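Local coordinates for protein MHC class I antigen (Ctenopharyngodon idella, PDB 5H5Z) that presents a bound peptide in a groove as the heavy chain of a bony-fish MHC class I complex with beta-2-microglobulin, probably for T-cell recognition, at residues Y7-S13 / H90-Y96; V79-Q85 / Y114-F119. Residue numbers count along the deposited sequence, not the author numbering.

Contact 1. Residues Y7-S13 / H90-Y96; sequences YVYTGVS and HTWQNMY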
# COMPACT_ATOMS: atom_id res chain seq x y z
N TYR A 7 -0.10 -1.36 12.75
CA TYR A 7 -1.08 -0.28 12.82
C TYR A 7 -0.45 0.99 12.29
O TYR A 7 0.71 1.28 12.56
CB TYR A 7 -1.58 -0.10 14.26
CG TYR A 7 -2.46 -1.24 14.68
CD1 TYR A 7 -3.82 -1.24 14.38
CD2 TYR A 7 -1.93 -2.35 15.35
CE1 TYR A 7 -4.64 -2.30 14.76
CE2 TYR A 7 -2.74 -3.41 15.73
CZ TYR A 7 -4.10 -3.38 15.43
OH TYR A 7 -4.91 -4.43 15.79
N VAL A 8 -1.22 1.73 11.50
CA VAL A 8 -0.79 3.03 10.99
C VAL A 8 -1.84 4.08 11.34
O VAL A 8 -3.00 3.96 10.94
CB VAL A 8 -0.44 3.01 9.48
CG1 VAL A 8 0.79 2.15 9.21
CG2 VAL A 8 -1.62 2.56 8.63
N TYR A 9 -1.44 5.07 12.14
CA TYR A 9 -2.35 6.15 12.56
C TYR A 9 -1.99 7.43 11.82
O TYR A 9 -0.81 7.80 11.76
CB TYR A 9 -2.22 6.45 14.05
CG TYR A 9 -2.53 5.34 15.04
CD1 TYR A 9 -3.12 4.14 14.65
CD2 TYR A 9 -2.24 5.53 16.39
CE1 TYR A 9 -3.40 3.14 15.58
CE2 TYR A 9 -2.53 4.55 17.33
CZ TYR A 9 -3.10 3.36 16.92
OH TYR A 9 -3.36 2.40 17.87
N THR A 10 -2.99 8.12 11.29
CA THR A 10 -2.79 9.45 10.68
C THR A 10 -3.61 10.53 11.37
O THR A 10 -4.84 10.46 11.40
CB THR A 10 -3.12 9.46 9.18
OG1 THR A 10 -2.37 8.43 8.51
CG2 THR A 10 -2.79 10.83 8.55
N GLY A 11 -2.92 11.54 11.89
CA GLY A 11 -3.58 12.68 12.49
C GLY A 11 -3.34 13.93 11.65
O GLY A 11 -2.22 14.19 11.23
N VAL A 12 -4.41 14.65 11.37
CA VAL A 12 -4.33 15.88 10.60
C VAL A 12 -4.96 17.05 11.35
O VAL A 12 -6.07 16.94 11.84
CB VAL A 12 -5.03 15.73 9.25
CG1 VAL A 12 -4.86 16.99 8.42
CG2 VAL A 12 -4.49 14.52 8.52
N SER A 13 -4.27 18.18 11.39
CA SER A 13 -4.83 19.36 12.00
C SER A 13 -5.19 20.36 10.91
O SER A 13 -4.36 20.66 10.07
CB SER A 13 -3.84 19.98 12.97
OG SER A 13 -2.66 20.38 12.29
N HIS A 90 -1.09 20.49 9.23
CA HIS A 90 0.05 19.68 9.66
C HIS A 90 -0.40 18.26 9.99
O HIS A 90 -1.59 18.02 10.23
CB HIS A 90 0.78 20.34 10.83
CG HIS A 90 1.36 21.68 10.49
ND1 HIS A 90 2.54 21.82 9.80
CD2 HIS A 90 0.90 22.93 10.71
CE1 HIS A 90 2.80 23.11 9.63
NE2 HIS A 90 1.81 23.80 10.17
N THR A 91 0.54 17.33 9.97
CA THR A 91 0.24 15.91 10.15
C THR A 91 1.09 15.29 11.25
O THR A 91 2.25 15.68 11.45
CB THR A 91 0.45 15.09 8.86
OG1 THR A 91 1.85 14.92 8.62
CG2 THR A 91 -0.19 15.76 7.66
N TRP A 92 0.51 14.31 11.93
CA TRP A 92 1.17 13.55 12.96
C TRP A 92 0.88 12.08 12.68
O TRP A 92 -0.28 11.69 12.50
CB TRP A 92 0.64 13.97 14.34
CG TRP A 92 1.22 13.22 15.52
CD1 TRP A 92 0.54 12.40 16.38
CD2 TRP A 92 2.58 13.24 15.97
NE1 TRP A 92 1.40 11.91 17.34
CE2 TRP A 92 2.65 12.41 17.11
CE3 TRP A 92 3.74 13.90 15.53
CZ2 TRP A 92 3.84 12.20 17.81
CZ3 TRP A 92 4.93 13.69 16.22
CH2 TRP A 92 4.97 12.84 17.35
N GLN A 93 1.93 11.28 12.60
CA GLN A 93 1.80 9.87 12.23
C GLN A 93 2.46 8.95 13.24
O GLN A 93 3.47 9.28 13.85
CB GLN A 93 2.44 9.62 10.86
CG GLN A 93 1.62 10.10 9.67
CD GLN A 93 2.48 10.18 8.42
OE1 GLN A 93 3.35 11.03 8.31
NE2 GLN A 93 2.23 9.28 7.47
N ASN A 94 1.88 7.76 13.38
CA ASN A 94 2.44 6.70 14.19
C ASN A 94 2.29 5.40 13.40
O ASN A 94 1.21 5.11 12.86
CB ASN A 94 1.69 6.63 15.53
CG ASN A 94 2.21 5.54 16.47
OD1 ASN A 94 3.39 5.19 16.49
ND2 ASN A 94 1.31 5.04 17.31
N MET A 95 3.37 4.65 13.29
CA MET A 95 3.28 3.27 12.83
C MET A 95 3.99 2.36 13.82
O MET A 95 5.07 2.69 14.33
CB MET A 95 3.84 3.10 11.40
CG MET A 95 5.32 3.41 11.26
SD MET A 95 5.86 3.45 9.55
CE MET A 95 5.46 1.78 9.02
N TYR A 96 3.38 1.23 14.12
CA TYR A 96 4.00 0.27 14.99
C TYR A 96 3.52 -1.11 14.60
O TYR A 96 2.48 -1.25 13.95
CB TYR A 96 3.70 0.56 16.47
CG TYR A 96 2.24 0.48 16.87
CD1 TYR A 96 1.69 -0.73 17.33
CD2 TYR A 96 1.43 1.61 16.84
CE1 TYR A 96 0.35 -0.80 17.71
CE2 TYR A 96 0.09 1.55 17.22
CZ TYR A 96 -0.43 0.34 17.66
OH TYR A 96 -1.75 0.28 18.04
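Tyr96, Tyr9 and Tyr7, the residues most covered by this contact, gather where Tyr7 pairs with Tyr96, within the longer antiparallel strands 3-13 and 90-100. The Tyr9 and Tyr96 hydroxyls share a hydrogen bond (OH to OH 2.7 Å), and their rings meet in an offset edge-to-face arrangement, the edge of Tyr96 turned to the face of Tyr9, planes at 89° and centroids 5.6 Å apart. Tyr7 completes the aromatic cluster less through its ring, which is slid away from that of Tyr96, than through its CB, which makes a CH-pi contact 3.9 Å from the Tyr96 centroid. Tyrosine suits these places because its ring packs against apolar neighbours while its hydroxyl can still bond: Tyr7 OH and Tyr96 OH both hydrogen-bond to the backbone of the bound peptide.

Beneath the cluster, a regular ladder fixes the register. Tyr7 pairs with Tyr96, Tyr9 with Asn94 and Gly11 with Trp92 as hydrogen-bonded pairs, for example Tyr9 N to Asn94 O at 2.7 Å and Trp92 N to Gly11 O at 2.8 Å; in the Ser13–His90 pair, Ser13 N to His90 O is sound at 2.9 Å, but His90 N to Ser13 O is weak at 3.4 Å. Val8, Thr10 and Gln93 point to the other face, where beta-branched and amphipathic side chains pack under the sheet on Phe57 of beta-2-microglobulin, and Gln93 NE2 bonds to Trp61 O of that chain. One face for peptide and one for beta-2-microglobulin is characteristic of the floor of the MHC class I peptide-binding groove.

Contact 2. Residues V79-Q85 / Y114-F119; sequences VMERFNQ and YDGEDF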
# COMPACT_ATOMS: atom_id res chain seq x y z
N VAL A 79 3.67 19.73 19.08
CA VAL A 79 4.77 19.73 18.11
C VAL A 79 4.73 20.95 17.17
O VAL A 79 5.78 21.54 16.88
CB VAL A 79 4.89 18.37 17.36
CG1 VAL A 79 3.59 17.99 16.67
CG2 VAL A 79 6.06 18.35 16.39
N MET A 80 3.53 21.34 16.72
CA MET A 80 3.36 22.52 15.86
C MET A 80 3.93 23.78 16.50
O MET A 80 4.62 24.58 15.85
CB MET A 80 1.87 22.75 15.51
CG MET A 80 1.22 21.65 14.68
SD MET A 80 -0.44 22.06 14.08
CE MET A 80 -1.39 22.11 15.60
N GLU A 81 3.63 23.95 17.79
CA GLU A 81 4.12 25.07 18.58
C GLU A 81 5.64 25.08 18.67
O GLU A 81 6.27 26.13 18.63
CB GLU A 81 3.50 25.06 19.97
CG GLU A 81 2.03 25.46 20.00
CD GLU A 81 1.29 24.98 21.24
OE1 GLU A 81 1.85 24.19 22.02
OE2 GLU A 81 0.12 25.40 21.42
N ARG A 82 6.23 23.89 18.76
CA ARG A 82 7.69 23.75 18.86
C ARG A 82 8.42 24.09 17.56
O ARG A 82 9.56 24.56 17.59
CB ARG A 82 8.06 22.36 19.40
CG ARG A 82 8.16 22.37 20.92
CD ARG A 82 7.51 21.16 21.59
NE ARG A 82 8.32 19.96 21.47
CZ ARG A 82 8.20 18.88 22.26
NH1 ARG A 82 8.97 17.83 22.06
NH2 ARG A 82 7.32 18.86 23.25
N PHE A 83 7.75 23.89 16.43
CA PHE A 83 8.28 24.33 15.13
C PHE A 83 7.85 25.75 14.76
O PHE A 83 8.16 26.23 13.67
CB PHE A 83 7.90 23.35 14.02
CG PHE A 83 8.72 22.10 14.01
CD1 PHE A 83 9.90 22.03 13.27
CD2 PHE A 83 8.32 20.97 14.72
CE1 PHE A 83 10.66 20.87 13.24
CE2 PHE A 83 9.08 19.81 14.71
CZ PHE A 83 10.25 19.76 13.97
N ASN A 84 7.14 26.40 15.68
CA ASN A 84 6.61 27.76 15.49
C ASN A 84 5.64 27.84 14.30
O ASN A 84 5.74 28.74 13.46
CB ASN A 84 7.74 28.79 15.35
CG ASN A 84 8.69 28.77 16.53
OD1 ASN A 84 8.26 28.67 17.69
ND2 ASN A 84 9.98 28.87 16.25
N GLN A 85 4.72 26.88 14.24
CA GLN A 85 3.74 26.81 13.16
C GLN A 85 2.32 26.85 13.73
O GLN A 85 1.78 25.82 14.15
CB GLN A 85 3.97 25.54 12.33
CG GLN A 85 5.34 25.45 11.67
CD GLN A 85 5.68 24.04 11.21
OE1 GLN A 85 5.17 23.05 11.74
NE2 GLN A 85 6.56 23.93 10.21
N TYR A 114 6.36 13.78 12.27
CA TYR A 114 5.65 15.04 12.15
C TYR A 114 5.87 15.59 10.75
O TYR A 114 7.01 15.65 10.27
CB TYR A 114 6.14 16.04 13.20
CG TYR A 114 5.52 17.41 13.05
CD1 TYR A 114 4.16 17.61 13.27
CD2 TYR A 114 6.29 18.52 12.67
CE1 TYR A 114 3.58 18.85 13.14
CE2 TYR A 114 5.72 19.77 12.54
CZ TYR A 114 4.36 19.93 12.77
OH TYR A 114 3.79 21.18 12.63
N ASP A 115 4.78 15.99 10.10
CA ASP A 115 4.78 16.41 8.69
C ASP A 115 5.56 15.44 7.79
O ASP A 115 6.30 15.85 6.90
CB ASP A 115 5.27 17.86 8.53
CG ASP A 115 4.24 18.87 8.99
OD1 ASP A 115 3.04 18.54 9.06
OD2 ASP A 115 4.62 20.02 9.29
N GLY A 116 5.39 14.14 8.05
CA GLY A 116 6.00 13.09 7.24
C GLY A 116 7.51 12.93 7.39
O GLY A 116 8.15 12.32 6.54
N GLU A 117 8.07 13.47 8.47
CA GLU A 117 9.49 13.31 8.77
C GLU A 117 9.69 12.70 10.16
O GLU A 117 8.97 13.05 11.09
CB GLU A 117 10.21 14.66 8.70
CG GLU A 117 10.37 15.20 7.29
CD GLU A 117 11.21 16.46 7.25
OE1 GLU A 117 10.90 17.42 8.00
OE2 GLU A 117 12.18 16.50 6.47
N ASP A 118 10.68 11.81 10.29
CA ASP A 118 10.99 11.16 11.58
C ASP A 118 10.97 12.15 12.74
O ASP A 118 11.53 13.25 12.64
CB ASP A 118 12.37 10.49 11.54
CG ASP A 118 12.40 9.24 10.69
OD1 ASP A 118 11.34 8.78 10.22
OD2 ASP A 118 13.51 8.70 10.49
N PHE A 119 10.31 11.76 13.82
CA PHE A 119 10.27 12.57 15.04
C PHE A 119 10.94 11.80 16.19
O PHE A 119 12.01 12.19 16.65
CB PHE A 119 8.83 12.98 15.38
CG PHE A 119 8.71 13.97 16.51
CD1 PHE A 119 8.98 15.32 16.30
CD2 PHE A 119 8.31 13.56 17.78
CE1 PHE A 119 8.86 16.24 17.33
CE2 PHE A 119 8.19 14.48 18.82
CZ PHE A 119 8.47 15.82 18.60
O HOH W 1 7.25 20.93 9.55
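Apolar packing makes up most of this contact, centred on Tyr114. Val79, on the last turn of helix 55-82, lays its CG2 over the Tyr114 ring face in a CH-pi contact, 3.7 Å from the centroid, and the same CG2 lies 3.6 Å from Phe119 CE1. A compact branched side chain can thus fill the gap between two rings. Phe83 CD2 approaches Tyr114 CE2 to 3.6 Å, but the rings, tilted by 23°, barely overlap.

In this MHC class I groove the C-terminal end of helix 55-82, in the alpha-1 domain, lies against the floor hairpin of strands 106-114 and 117-123. The helix closes in a Schellman motif, with Asn84 at positive phi and Gln85 N bonded to Met80 O at 2.8 Å; the hairpin reverses through a type I' turn from Tyr114 to Glu117, whose positive phi angles suit Asp115, since aspartate tolerates them better than most residues, and Gly116.

Polar contacts lie at the edge of the packing. Tyr114 OH donates a very short hydrogen bond to Gln85 OE1 (2.5 Å), so a long amide ties the segment after the helix to a buried phenol. A water accepts from Gln85 NE2 (3.1 Å) and donates to Asp115 OD2 (2.8 Å), a carboxylate also bonded to His90. Arg82 NH1 hydrogen-bonds to Gln135 O and Thr139 OG1 of helix 134-145 and packs 4.0 Å from Phe119 CZ.

Overall arrangement
Both contacts are buried and belong to the same peptide-binding platform, their centres about 12 Å apart. Contact 1 lies within the sheet, joining two adjacent central strands by backbone bonding along their length; contact 2 lies farther from the chain's centre, fastens a helix end to a floor hairpin mainly through side chains, and has more partly exposed residues (Arg82, Phe83 and Gln85, against Ser13) and a bridging water. They touch directly: Asp115 OD2 is 2.8 Å from His90 ND1 and Asp115 N 2.9 Å from Thr91 O, both probably hydrogen-bonded, so strand 90-100 also borders contact 2. Contact 1 meets the peptide through tyrosine hydroxyl bonds and packing; contact 2 packs on it through Val79 and Arg82.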